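Long-range contacts in WGR domain-containing protein (Bacteroides fragilis, PDB 2RA8), which is of unknown function but joins an N-terminal WGR domain, a module often found in nucleic-acid-related proteins, to a leucine-rich-repeat domain: residues V20-V25 against A49-A53; W158-L164 against K180-S186; F251-L257 against I277-L281; V268-F272 against T283-S287. One frame throughout, in Å; residues are numbered along the deposited sequence.

Contact 1: residues V20-V25 against A49-A53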
loop_
_atom_site.group_PDB
_atom_site.type_symbol
_atom_site.label_atom_id
_atom_site.label_comp_id
_atom_site.label_asym_id
_atom_site.label_seq_id
_atom_site.Cartn_x
_atom_site.Cartn_y
_atom_site.Cartn_z
ATOM N N VAL A 20 -2.601 -17.463 -27.010
ATOM C CA VAL A 20 -3.386 -18.660 -26.746
ATOM C C VAL A 20 -3.012 -19.726 -27.732
ATOM O O VAL A 20 -3.108 -19.526 -28.944
ATOM C CB VAL A 20 -4.914 -18.419 -26.860
ATOM C CG1 VAL A 20 -5.658 -19.743 -26.648
ATOM C CG2 VAL A 20 -5.376 -17.406 -25.825
ATOM N N ARG A 21 -2.557 -20.864 -27.222
ATOM C CA ARG A 21 -2.194 -21.986 -28.075
ATOM C C ARG A 21 -2.917 -23.211 -27.585
ATOM O O ARG A 21 -2.578 -23.774 -26.542
ATOM C CB ARG A 21 -0.679 -22.209 -28.067
ATOM C CG ARG A 21 0.077 -21.176 -28.885
ATOM C CD ARG A 21 1.565 -21.466 -28.924
ATOM N NE ARG A 21 2.282 -20.473 -29.721
ATOM C CZ ARG A 21 3.587 -20.508 -29.971
ATOM N NH1 ARG A 21 4.334 -21.492 -29.486
ATOM N NH2 ARG A 21 4.146 -19.558 -30.710
ATOM N N GLY A 22 -3.943 -23.609 -28.332
ATOM C CA GLY A 22 -4.728 -24.763 -27.954
ATOM C C GLY A 22 -5.612 -24.397 -26.782
ATOM O O GLY A 22 -6.442 -23.495 -26.880
ATOM N N THR A 23 -5.429 -25.100 -25.669
ATOM C CA THR A 23 -6.202 -24.853 -24.459
ATOM C C THR A 23 -5.350 -24.115 -23.444
ATOM O O THR A 23 -5.780 -23.860 -22.320
ATOM C CB THR A 23 -6.675 -26.182 -23.831
ATOM O OG1 THR A 23 -5.557 -27.076 -23.728
ATOM C CG2 THR A 23 -7.764 -26.827 -24.683
ATOM N N ASP A 24 -4.129 -23.775 -23.839
ATOM C CA ASP A 24 -3.213 -23.061 -22.957
ATOM C C ASP A 24 -3.129 -21.579 -23.242
ATOM O O ASP A 24 -3.068 -21.156 -24.401
ATOM C CB ASP A 24 -1.797 -23.647 -23.063
ATOM C CG ASP A 24 -1.699 -25.059 -22.490
ATOM O OD1 ASP A 24 -2.276 -25.303 -21.411
ATOM O OD2 ASP A 24 -1.038 -25.915 -23.111
ATOM N N VAL A 25 -3.137 -20.786 -22.173
ATOM C CA VAL A 25 -3.000 -19.341 -22.277
ATOM C C VAL A 25 -1.601 -19.078 -21.758
ATOM O O VAL A 25 -1.267 -19.453 -20.625
ATOM C CB VAL A 25 -4.027 -18.588 -21.395
ATOM C CG1 VAL A 25 -3.732 -17.094 -21.424
ATOM C CG2 VAL A 25 -5.450 -18.845 -21.897
ATOM N N ALA A 49 -10.276 -21.017 -22.964
ATOM C CA ALA A 49 -8.967 -20.383 -23.005
ATOM C C ALA A 49 -9.083 -18.996 -23.620
ATOM O O ALA A 49 -8.594 -18.005 -23.063
ATOM C CB ALA A 49 -8.004 -21.253 -23.808
ATOM N N GLU A 50 -9.755 -18.913 -24.764
ATOM C CA GLU A 50 -9.934 -17.631 -25.447
ATOM C C GLU A 50 -10.738 -16.664 -24.609
ATOM O O GLU A 50 -10.460 -15.464 -24.580
ATOM C CB GLU A 50 -10.629 -17.850 -26.788
ATOM C CG GLU A 50 -9.797 -18.648 -27.774
ATOM C CD GLU A 50 -8.680 -17.828 -28.393
ATOM O OE1 GLU A 50 -8.287 -16.799 -27.798
ATOM O OE2 GLU A 50 -8.190 -18.222 -29.474
ATOM N N LYS A 51 -11.742 -17.187 -23.910
ATOM C CA LYS A 51 -12.587 -16.354 -23.065
ATOM C C LYS A 51 -11.775 -15.815 -21.918
ATOM O O LYS A 51 -11.946 -14.667 -21.503
ATOM C CB LYS A 51 -13.769 -17.162 -22.545
ATOM N N ALA A 52 -10.882 -16.646 -21.393
ATOM C CA ALA A 52 -10.031 -16.233 -20.284
ATOM C C ALA A 52 -9.061 -15.172 -20.739
ATOM O O ALA A 52 -8.832 -14.189 -20.035
ATOM C CB ALA A 52 -9.267 -17.434 -19.729
ATOM N N ALA A 53 -8.488 -15.372 -21.925
ATOM C CA ALA A 53 -7.515 -14.434 -22.481
ATOM C C ALA A 53 -8.149 -13.093 -22.719
ATOM O O ALA A 53 -7.527 -12.051 -22.508
ATOM C CB ALA A 53 -6.936 -14.989 -23.779
#
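Val20 and Val25, on the two arms of a beta hairpin, press their methyl groups against Ala49 and Ala53, which lie one turn apart on a helix. The close-packed part is apolar. Val20 CG2 reaches Ala53 CB at 3.5 Å, while its other branch, CG1, meets Ala49 CB at 4.0 Å, so the isopropyl group spans the helical turn. Val25 comes in from the second arm: its CG2 lies 3.5 Å from Ala49 O and its CG1 only grazes Ala53 CB. With no side-chain atom beyond CB, the two alanines let the helix settle close to the strands, and Ala49 CB also abuts the hairpin backbone, 3.7 Å from Thr23 O. The solvent side is looser. There Glu50 starts away from the hairpin, but its chain bends at chi2 (-76°) and brings the carboxylate back across Val20, OE1 standing 3.6 Å from Val20 CG2. At the tip, a type II' turn from Arg21 to Asp24, with Gly22 at positive phi, is closed by paired backbone bonds between Arg21 and Asp24. Within the WGR domain, strands 13-21 and 24-31 are neighbours in a five-stranded antiparallel sheet, and helix 46-62 packs on it, with Ile18 and Phe43 extending the apolar layer around Val25 and the alanines.

Contact 2: residues W158-L164 against K180-S186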
loop_
_atom_site.group_PDB
_atom_site.type_symbol
_atom_site.label_atom_id
_atom_site.label_comp_id
_atom_site.label_asym_id
_atom_site.label_seq_id
_atom_site.Cartn_x
_atom_site.Cartn_y
_atom_site.Cartn_z
ATOM N N TRP A 158 7.079 17.161 6.710
ATOM C CA TRP A 158 8.475 17.373 7.074
ATOM C C TRP A 158 9.395 17.484 5.877
ATOM O O TRP A 158 10.608 17.649 6.022
ATOM C CB TRP A 158 8.967 16.243 7.993
ATOM C CG TRP A 158 8.286 16.241 9.329
ATOM C CD1 TRP A 158 7.132 15.590 9.667
ATOM C CD2 TRP A 158 8.686 16.985 10.483
ATOM N NE1 TRP A 158 6.784 15.886 10.969
ATOM C CE2 TRP A 158 7.717 16.741 11.488
ATOM C CE3 TRP A 158 9.760 17.837 10.764
ATOM C CZ2 TRP A 158 7.804 17.322 12.755
ATOM C CZ3 TRP A 158 9.844 18.412 12.021
ATOM C CH2 TRP A 158 8.867 18.152 13.003
ATOM N N ILE A 159 8.826 17.392 4.683
ATOM C CA ILE A 159 9.623 17.496 3.470
ATOM C C ILE A 159 10.031 18.939 3.304
ATOM O O ILE A 159 9.184 19.826 3.271
ATOM C CB ILE A 159 8.814 17.022 2.244
ATOM C CG1 ILE A 159 8.349 15.588 2.469
ATOM C CG2 ILE A 159 9.673 17.088 0.983
ATOM C CD1 ILE A 159 7.459 15.050 1.353
ATOM N N GLU A 160 11.334 19.183 3.216
ATOM C CA GLU A 160 11.856 20.540 3.060
ATOM C C GLU A 160 12.224 20.861 1.630
ATOM O O GLU A 160 13.270 20.438 1.131
ATOM C CB GLU A 160 13.088 20.755 3.955
ATOM C CG GLU A 160 12.803 20.628 5.444
ATOM C CD GLU A 160 11.609 21.458 5.871
ATOM O OE1 GLU A 160 11.563 22.658 5.520
ATOM O OE2 GLU A 160 10.717 20.915 6.556
ATOM N N GLN A 161 11.366 21.631 0.972
ATOM C CA GLN A 161 11.601 22.014 -0.412
ATOM C C GLN A 161 12.365 23.315 -0.516
ATOM O O GLN A 161 12.784 23.881 0.492
ATOM C CB GLN A 161 10.258 22.136 -1.143
ATOM C CG GLN A 161 9.410 20.863 -1.084
ATOM C CD GLN A 161 9.979 19.736 -1.927
ATOM O OE1 GLN A 161 11.188 19.633 -2.106
ATOM N NE2 GLN A 161 9.102 18.874 -2.435
ATOM N N VAL A 162 12.556 23.787 -1.743
ATOM C CA VAL A 162 13.262 25.038 -1.997
ATOM C C VAL A 162 12.592 25.657 -3.194
ATOM O O VAL A 162 11.593 25.134 -3.685
ATOM C CB VAL A 162 14.747 24.798 -2.347
ATOM C CG1 VAL A 162 15.488 24.206 -1.150
ATOM C CG2 VAL A 162 14.849 23.870 -3.541
ATOM N N ASP A 163 13.110 26.780 -3.669
ATOM C CA ASP A 163 12.530 27.398 -4.853
ATOM C C ASP A 163 12.920 26.506 -6.013
ATOM O O ASP A 163 14.101 26.355 -6.314
ATOM C CB ASP A 163 13.102 28.801 -5.042
ATOM C CG ASP A 163 12.696 29.426 -6.358
ATOM O OD1 ASP A 163 11.633 29.059 -6.900
ATOM O OD2 ASP A 163 13.440 30.301 -6.841
ATOM N N LEU A 164 11.943 25.878 -6.660
ATOM C CA LEU A 164 12.265 24.999 -7.783
ATOM C C LEU A 164 12.146 25.676 -9.131
ATOM O O LEU A 164 12.299 25.033 -10.164
ATOM C CB LEU A 164 11.369 23.749 -7.775
ATOM C CG LEU A 164 11.485 22.746 -6.611
ATOM C CD1 LEU A 164 10.599 21.524 -6.910
ATOM C CD2 LEU A 164 12.927 22.311 -6.435
ATOM N N LYS A 180 5.823 16.471 -4.365
ATOM C CA LYS A 180 5.249 16.027 -3.099
ATOM C C LYS A 180 6.015 16.711 -1.995
ATOM O O LYS A 180 7.234 16.616 -1.953
ATOM C CB LYS A 180 5.374 14.503 -2.961
ATOM C CG LYS A 180 4.848 13.939 -1.646
ATOM C CD LYS A 180 4.910 12.411 -1.659
ATOM C CE LYS A 180 4.489 11.839 -0.311
ATOM N NZ LYS A 180 4.365 10.359 -0.343
ATOM N N GLY A 181 5.300 17.395 -1.094
ATOM C CA GLY A 181 5.939 18.123 -0.007
ATOM C C GLY A 181 5.903 19.586 -0.412
ATOM O O GLY A 181 6.276 19.915 -1.539
ATOM N N THR A 182 5.466 20.472 0.477
ATOM C CA THR A 182 5.368 21.882 0.106
ATOM C C THR A 182 6.006 22.914 1.014
ATOM O O THR A 182 5.899 24.116 0.756
ATOM C CB THR A 182 3.896 22.263 -0.102
ATOM O OG1 THR A 182 3.138 21.860 1.046
ATOM C CG2 THR A 182 3.334 21.571 -1.342
ATOM N N ASN A 183 6.665 22.475 2.082
ATOM C CA ASN A 183 7.328 23.417 2.986
ATOM C C ASN A 183 8.381 24.230 2.242
ATOM O O ASN A 183 9.346 23.674 1.713
ATOM C CB ASN A 183 8.021 22.674 4.142
ATOM C CG ASN A 183 7.038 22.054 5.127
ATOM O OD1 ASN A 183 7.441 21.344 6.054
ATOM N ND2 ASN A 183 5.750 22.325 4.938
ATOM N N ASN A 184 8.200 25.549 2.210
ATOM C CA ASN A 184 9.145 26.449 1.542
ATOM C C ASN A 184 9.279 26.166 0.063
ATOM O O ASN A 184 10.340 26.389 -0.523
ATOM C CB ASN A 184 10.534 26.337 2.189
ATOM C CG ASN A 184 10.552 26.817 3.630
ATOM O OD1 ASN A 184 11.204 26.216 4.489
ATOM N ND2 ASN A 184 9.846 27.914 3.900
ATOM N N LEU A 185 8.208 25.679 -0.553
ATOM C CA LEU A 185 8.233 25.365 -1.971
ATOM C C LEU A 185 7.809 26.537 -2.815
ATOM O O LEU A 185 6.982 27.343 -2.404
ATOM C CB LEU A 185 7.296 24.178 -2.274
ATOM C CG LEU A 185 6.965 23.919 -3.753
ATOM C CD1 LEU A 185 8.231 23.504 -4.500
ATOM C CD2 LEU A 185 5.905 22.844 -3.878
ATOM N N SER A 186 8.386 26.638 -4.005
ATOM C CA SER A 186 8.013 27.689 -4.946
ATOM C C SER A 186 8.343 27.177 -6.323
ATOM O O SER A 186 9.232 26.343 -6.472
ATOM C CB SER A 186 8.785 28.983 -4.673
ATOM O OG SER A 186 8.306 30.023 -5.510
HETATM O O HOH W 1 6.255 19.609 3.031
#
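Gln161 runs its side chain into the backbone curve of Lys180-Gly181, joining two successive loops. Its CB rests 3.8 Å from Leu185 CB and also close to Asn183 O. CG, set beside the backbone N (chi1 -56°), lies 3.3 Å from Gly181 O, and a bend at chi2 keeps CD near the same oxygen. At the tip, NE2 donates to Gly181 O at 3.1 Å. The acceptor lies in the Gln161 amide plane, but the nitrogen stands above the carbonyl plane, 45° out of it. On the other branch, OE1 takes a weak hydrogen bond from Trp146 NE1, so both ends of the amide have partners. The backbone of the same residue is gripped too: Gln161 N donates to Asn183 O at 3.0 Å. Farther along, Leu164 N bonds to Ser186 O in a straighter link (2.8 Å, 160° at the hydrogen), while Asp163 OD1 caps Ser165 N at the approach to helix 165-169. At the other end, Ile159 CD1 packs 3.7 Å from Gly181 CA, where a bare alpha carbon permits the approach, and a water bridges Ile159 O to Asn183 N. The type II turn from Thr182 to Leu185 carries Asn183, whose N and O both take part. The two segments follow strands 143-146 and 176-180, neighbours in the parallel sheet of the leucine-rich-repeat domain; Val162 leans on helix 125-132, and Ser186 OG bonds to Asp212 in helix 207-215.

Contact 3: residues F251-L257 against I277-L281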
loop_
_atom_site.group_PDB
_atom_site.type_symbol
_atom_site.label_atom_id
_atom_site.label_comp_id
_atom_site.label_asym_id
_atom_site.label_seq_id
_atom_site.Cartn_x
_atom_site.Cartn_y
_atom_site.Cartn_z
ATOM N N PHE A 251 -6.850 28.493 -18.228
ATOM C CA PHE A 251 -6.437 27.168 -18.695
ATOM C C PHE A 251 -7.345 26.740 -19.822
ATOM O O PHE A 251 -8.210 25.874 -19.643
ATOM C CB PHE A 251 -6.546 26.156 -17.533
ATOM C CG PHE A 251 -5.711 26.518 -16.330
ATOM C CD1 PHE A 251 -6.280 26.573 -15.062
ATOM C CD2 PHE A 251 -4.353 26.776 -16.460
ATOM C CE1 PHE A 251 -5.505 26.881 -13.942
ATOM C CE2 PHE A 251 -3.576 27.083 -15.338
ATOM C CZ PHE A 251 -4.157 27.134 -14.084
ATOM N N PRO A 252 -7.167 27.322 -21.019
ATOM C CA PRO A 252 -8.019 26.961 -22.155
ATOM C C PRO A 252 -7.946 25.529 -22.652
ATOM O O PRO A 252 -8.802 25.096 -23.421
ATOM C CB PRO A 252 -7.612 27.980 -23.223
ATOM C CG PRO A 252 -6.170 28.222 -22.910
ATOM C CD PRO A 252 -6.186 28.350 -21.407
ATOM N N ASN A 253 -6.938 24.780 -22.223
ATOM C CA ASN A 253 -6.813 23.391 -22.668
ATOM C C ASN A 253 -6.928 22.384 -21.548
ATOM O O ASN A 253 -6.688 21.198 -21.755
ATOM C CB ASN A 253 -5.483 23.177 -23.399
ATOM C CG ASN A 253 -5.422 23.927 -24.721
ATOM O OD1 ASN A 253 -6.231 23.699 -25.613
ATOM N ND2 ASN A 253 -4.457 24.826 -24.846
ATOM N N LEU A 254 -7.302 22.846 -20.361
ATOM C CA LEU A 254 -7.439 21.949 -19.209
ATOM C C LEU A 254 -8.542 20.908 -19.422
ATOM O O LEU A 254 -9.616 21.227 -19.936
ATOM C CB LEU A 254 -7.737 22.757 -17.948
ATOM C CG LEU A 254 -7.427 22.045 -16.627
ATOM C CD1 LEU A 254 -5.921 21.970 -16.419
ATOM C CD2 LEU A 254 -8.070 22.795 -15.480
ATOM N N LYS A 255 -8.259 19.656 -19.053
ATOM C CA LYS A 255 -9.217 18.551 -19.186
ATOM C C LYS A 255 -9.505 17.924 -17.838
ATOM O O LYS A 255 -10.609 17.437 -17.589
ATOM C CB LYS A 255 -8.664 17.442 -20.085
ATOM C CG LYS A 255 -8.515 17.795 -21.548
ATOM C CD LYS A 255 -8.023 16.591 -22.346
ATOM C CE LYS A 255 -7.829 16.932 -23.820
ATOM N NZ LYS A 255 -6.804 17.995 -24.022
ATOM N N TRP A 256 -8.493 17.907 -16.978
ATOM C CA TRP A 256 -8.617 17.329 -15.643
ATOM C C TRP A 256 -8.268 18.385 -14.630
ATOM O O TRP A 256 -7.170 18.942 -14.649
ATOM C CB TRP A 256 -7.662 16.117 -15.505
ATOM C CG TRP A 256 -7.714 15.365 -14.187
ATOM C CD1 TRP A 256 -7.649 15.899 -12.933
ATOM C CD2 TRP A 256 -7.779 13.942 -14.018
ATOM N NE1 TRP A 256 -7.669 14.893 -11.984
ATOM C CE2 TRP A 256 -7.747 13.688 -12.624
ATOM C CE3 TRP A 256 -7.864 12.863 -14.904
ATOM C CZ2 TRP A 256 -7.791 12.391 -12.105
ATOM C CZ3 TRP A 256 -7.911 11.575 -14.387
ATOM C CH2 TRP A 256 -7.876 11.351 -12.997
ATOM N N LEU A 257 -9.216 18.699 -13.755
ATOM C CA LEU A 257 -8.986 19.674 -12.695
ATOM C C LEU A 257 -9.330 19.041 -11.372
ATOM O O LEU A 257 -10.373 18.398 -11.231
ATOM C CB LEU A 257 -9.849 20.917 -12.886
ATOM C CG LEU A 257 -9.857 21.949 -11.735
ATOM C CD1 LEU A 257 -8.435 22.459 -11.422
ATOM C CD2 LEU A 257 -10.758 23.104 -12.140
ATOM N N ILE A 277 -15.145 27.026 -16.603
ATOM C CA ILE A 277 -14.201 26.029 -17.095
ATOM C C ILE A 277 -14.852 24.662 -17.185
ATOM O O ILE A 277 -14.489 23.853 -18.042
ATOM C CB ILE A 277 -12.917 25.957 -16.190
ATOM C CG1 ILE A 277 -11.797 25.201 -16.924
ATOM C CG2 ILE A 277 -13.228 25.240 -14.865
ATOM C CD1 ILE A 277 -10.411 25.403 -16.312
ATOM N N LEU A 278 -15.841 24.406 -16.329
ATOM C CA LEU A 278 -16.528 23.106 -16.298
ATOM C C LEU A 278 -16.967 22.534 -17.640
ATOM O O LEU A 278 -16.777 21.349 -17.906
ATOM C CB LEU A 278 -17.743 23.167 -15.353
ATOM C CG LEU A 278 -18.598 21.891 -15.232
ATOM C CD1 LEU A 278 -17.741 20.713 -14.786
ATOM C CD2 LEU A 278 -19.716 22.126 -14.234
ATOM N N PRO A 279 -17.570 23.358 -18.515
ATOM C CA PRO A 279 -17.999 22.826 -19.813
ATOM C C PRO A 279 -16.945 22.105 -20.640
ATOM O O PRO A 279 -17.272 21.183 -21.387
ATOM C CB PRO A 279 -18.531 24.062 -20.525
ATOM C CG PRO A 279 -19.135 24.847 -19.395
ATOM C CD PRO A 279 -18.065 24.734 -18.322
ATOM N N GLN A 280 -15.683 22.510 -20.517
ATOM C CA GLN A 280 -14.604 21.889 -21.290
ATOM C C GLN A 280 -13.944 20.687 -20.636
ATOM O O GLN A 280 -13.270 19.902 -21.308
ATOM C CB GLN A 280 -13.502 22.910 -21.573
ATOM C CG GLN A 280 -12.648 23.226 -20.355
ATOM C CD GLN A 280 -11.681 24.366 -20.596
ATOM O OE1 GLN A 280 -12.088 25.464 -20.971
ATOM N NE2 GLN A 280 -10.393 24.114 -20.372
ATOM N N LEU A 281 -14.125 20.541 -19.327
ATOM C CA LEU A 281 -13.505 19.441 -18.586
ATOM C C LEU A 281 -14.000 18.067 -18.907
ATOM O O LEU A 281 -15.149 17.877 -19.284
ATOM C CB LEU A 281 -13.671 19.648 -17.080
ATOM C CG LEU A 281 -13.010 20.870 -16.439
ATOM C CD1 LEU A 281 -13.309 20.881 -14.943
ATOM C CD2 LEU A 281 -11.514 20.816 -16.677
HETATM O O HOH W 2 -11.381 26.605 -23.258
#
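Gln280 CG sits between its own backbone N and carbonyl carbon (chi1 74°), and the chain then runs out extended, carrying the amide to the carbonyls of Phe251 and Leu254. These are the ends of a type I beta turn, in the loop that enters strand 256-260 of the leucine-rich-repeat domain; the Gln280 segment belongs to the next such loop. NE2 spends one N-H on each carbonyl. The bond to Leu254 O is 3.0 Å long and nearly straight, 165° at the hydrogen, and uses a lone pair in the carbonyl plane. Phe251 O also receives NE2 in its carbonyl plane, but tilted from the Gln280 amide, and takes a second bond from Leu254 N inside the turn. One amide group thus pins both ends of the turn. Beneath this polar clasp, Ile277 CG1 is anti to the backbone N (chi1 -165°) and extends CD1 to Leu254 CD2 at 3.6 Å; the same methyl lies at the edge of the Phe251 ring. Leu281 and Leu254 run abreast with a shared heading, and Leu281 sends CD1 to Leu257 CB at 4.0 Å. Leu224 of the preceding strand and Phe272 of helix 265-274 continue this leucine-rich layer. A water donates to both Pro252 O and Gln280 OE1, the latter at 2.7 Å.

Contact 4: residues V268-F272 against T283-S287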
loop_
_atom_site.group_PDB
_atom_site.type_symbol
_atom_site.label_atom_id
_atom_site.label_comp_id
_atom_site.label_asym_id
_atom_site.label_seq_id
_atom_site.Cartn_x
_atom_site.Cartn_y
_atom_site.Cartn_z
ATOM N N VAL A 268 -15.666 22.754 -2.939
ATOM C CA VAL A 268 -15.019 22.541 -4.234
ATOM C C VAL A 268 -16.041 22.160 -5.274
ATOM O O VAL A 268 -15.935 22.548 -6.444
ATOM C CB VAL A 268 -13.900 21.450 -4.124
ATOM C CG1 VAL A 268 -13.235 21.212 -5.475
ATOM C CG2 VAL A 268 -12.856 21.885 -3.096
ATOM N N VAL A 269 -17.057 21.414 -4.857
ATOM C CA VAL A 269 -18.108 21.017 -5.776
ATOM C C VAL A 269 -18.793 22.260 -6.297
ATOM O O VAL A 269 -19.097 22.367 -7.484
ATOM C CB VAL A 269 -19.150 20.114 -5.080
ATOM C CG1 VAL A 269 -20.258 19.734 -6.061
ATOM C CG2 VAL A 269 -18.473 18.874 -4.525
ATOM N N GLU A 270 -19.032 23.216 -5.403
ATOM C CA GLU A 270 -19.681 24.463 -5.782
ATOM C C GLU A 270 -18.840 25.212 -6.804
ATOM O O GLU A 270 -19.355 25.723 -7.799
ATOM C CB GLU A 270 -19.889 25.349 -4.544
ATOM C CG GLU A 270 -20.695 26.607 -4.823
ATOM C CD GLU A 270 -20.601 27.630 -3.701
ATOM O OE1 GLU A 270 -20.913 27.271 -2.546
ATOM O OE2 GLU A 270 -20.216 28.791 -3.980
HETATM N N MSE A 271 -17.533 25.275 -6.564
HETATM C CA MSE A 271 -16.624 25.965 -7.475
HETATM C C MSE A 271 -16.733 25.420 -8.865
HETATM O O MSE A 271 -16.799 26.179 -9.837
HETATM C CB MSE A 271 -15.186 25.826 -6.997
HETATM C CG MSE A 271 -14.950 26.461 -5.654
HETATM SE SE MSE A 271 -13.091 26.453 -5.154
HETATM C CE MSE A 271 -13.289 27.137 -3.371
ATOM N N PHE A 272 -16.745 24.094 -8.973
ATOM C CA PHE A 272 -16.866 23.452 -10.270
ATOM C C PHE A 272 -18.145 23.870 -10.950
ATOM O O PHE A 272 -18.126 24.396 -12.063
ATOM C CB PHE A 272 -16.850 21.918 -10.124
ATOM C CG PHE A 272 -15.468 21.318 -10.107
ATOM C CD1 PHE A 272 -14.735 21.189 -11.283
ATOM C CD2 PHE A 272 -14.893 20.895 -8.916
ATOM C CE1 PHE A 272 -13.452 20.646 -11.264
ATOM C CE2 PHE A 272 -13.613 20.353 -8.897
ATOM C CZ PHE A 272 -12.898 20.231 -10.072
ATOM N N THR A 283 -12.690 15.547 -16.697
ATOM C CA THR A 283 -12.637 14.988 -15.348
ATOM C C THR A 283 -12.741 15.998 -14.228
ATOM O O THR A 283 -12.032 17.001 -14.204
ATOM C CB THR A 283 -11.324 14.179 -15.150
ATOM O OG1 THR A 283 -11.216 13.185 -16.178
ATOM C CG2 THR A 283 -11.311 13.487 -13.774
HETATM N N MSE A 284 -13.651 15.732 -13.295
HETATM C CA MSE A 284 -13.840 16.572 -12.120
HETATM C C MSE A 284 -13.264 15.723 -11.010
HETATM O O MSE A 284 -13.752 14.635 -10.733
HETATM C CB MSE A 284 -15.325 16.826 -11.870
HETATM C CG MSE A 284 -15.614 17.660 -10.639
HETATM SE SE MSE A 284 -17.518 17.803 -10.289
HETATM C CE MSE A 284 -17.519 17.333 -8.426
ATOM N N ASP A 285 -12.217 16.220 -10.377
ATOM C CA ASP A 285 -11.515 15.489 -9.329
ATOM C C ASP A 285 -11.784 16.119 -7.988
ATOM O O ASP A 285 -11.316 17.217 -7.709
ATOM C CB ASP A 285 -10.014 15.535 -9.630
ATOM C CG ASP A 285 -9.211 14.483 -8.881
ATOM O OD1 ASP A 285 -9.660 13.976 -7.825
ATOM O OD2 ASP A 285 -8.100 14.180 -9.362
ATOM N N ILE A 286 -12.555 15.428 -7.156
ATOM C CA ILE A 286 -12.898 15.914 -5.831
ATOM C C ILE A 286 -12.704 14.786 -4.864
ATOM O O ILE A 286 -13.580 14.470 -4.065
ATOM C CB ILE A 286 -14.359 16.397 -5.773
ATOM C CG1 ILE A 286 -15.290 15.319 -6.334
ATOM C CG2 ILE A 286 -14.507 17.691 -6.576
ATOM C CD1 ILE A 286 -16.731 15.451 -5.879
ATOM N N SER A 287 -11.529 14.177 -4.938
ATOM C CA SER A 287 -11.181 13.047 -4.085
ATOM C C SER A 287 -10.403 13.405 -2.849
ATOM O O SER A 287 -10.116 14.574 -2.585
ATOM C CB SER A 287 -10.365 12.045 -4.893
ATOM O OG SER A 287 -9.209 12.667 -5.424
#
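Met284, a selenomethionine, lays its chain over one face of the Phe272 ring. CG stands 3.5 Å from the ring centroid and only 2° off the normal, a CH-pi contact placed over the middle of the ring. SE follows farther out over the same face, 4.5 Å from the centroid, making a Met-aromatic contact with selenium in place of sulfur. Because CG is anti to the backbone N (chi1 178°), the chain reaches out from the strand and crosses the phenylalanine at a slant. Ile286, two residues on, approaches the same ring obliquely, its CG2 3.6 Å from Phe272 CE2. That methyl also meets Val268 CG1 at 3.9 Å, the valine and isoleucine side chains passing with opposed headings. The other branch of Ile286 ends at CD1, 4.1 Å from Val269 CG2. Phe246 meets the Phe272 ring edge-to-face. Every touching residue is buried. The helix and strand axes run 154° apart in direction, 10.1 Å at closest approach, the near-antiparallel packing of a helix on the strand that follows it in a beta-alpha-beta unit, here 256-260, 265-274 and 283-285, as in leucine-rich repeats with helices on the convex side.

From the N terminus, contact 1 closes first, bringing helix 46-62 back onto a hairpin of the WGR domain. The chain then enters the ten-stranded parallel sheet, where contact 2 closes a short loop through helix 165-169 and strand 176-180, tying the loops at the ends of adjacent strands; it lies about 51 Å from contact 1, centre to centre, across the chain's centre. Contacts 3 and 4 come later and cross, their segments alternating: 251-257, 268-272, 277-281, 283-287. Contact 3 ties the approaches to two adjacent strands, and contact 4 seats the intervening helix on the second of them. The pair meet directly, through Trp256 NE1 with Asp285 OD2 and Leu257 O against Phe272 CZ, and share the sheet.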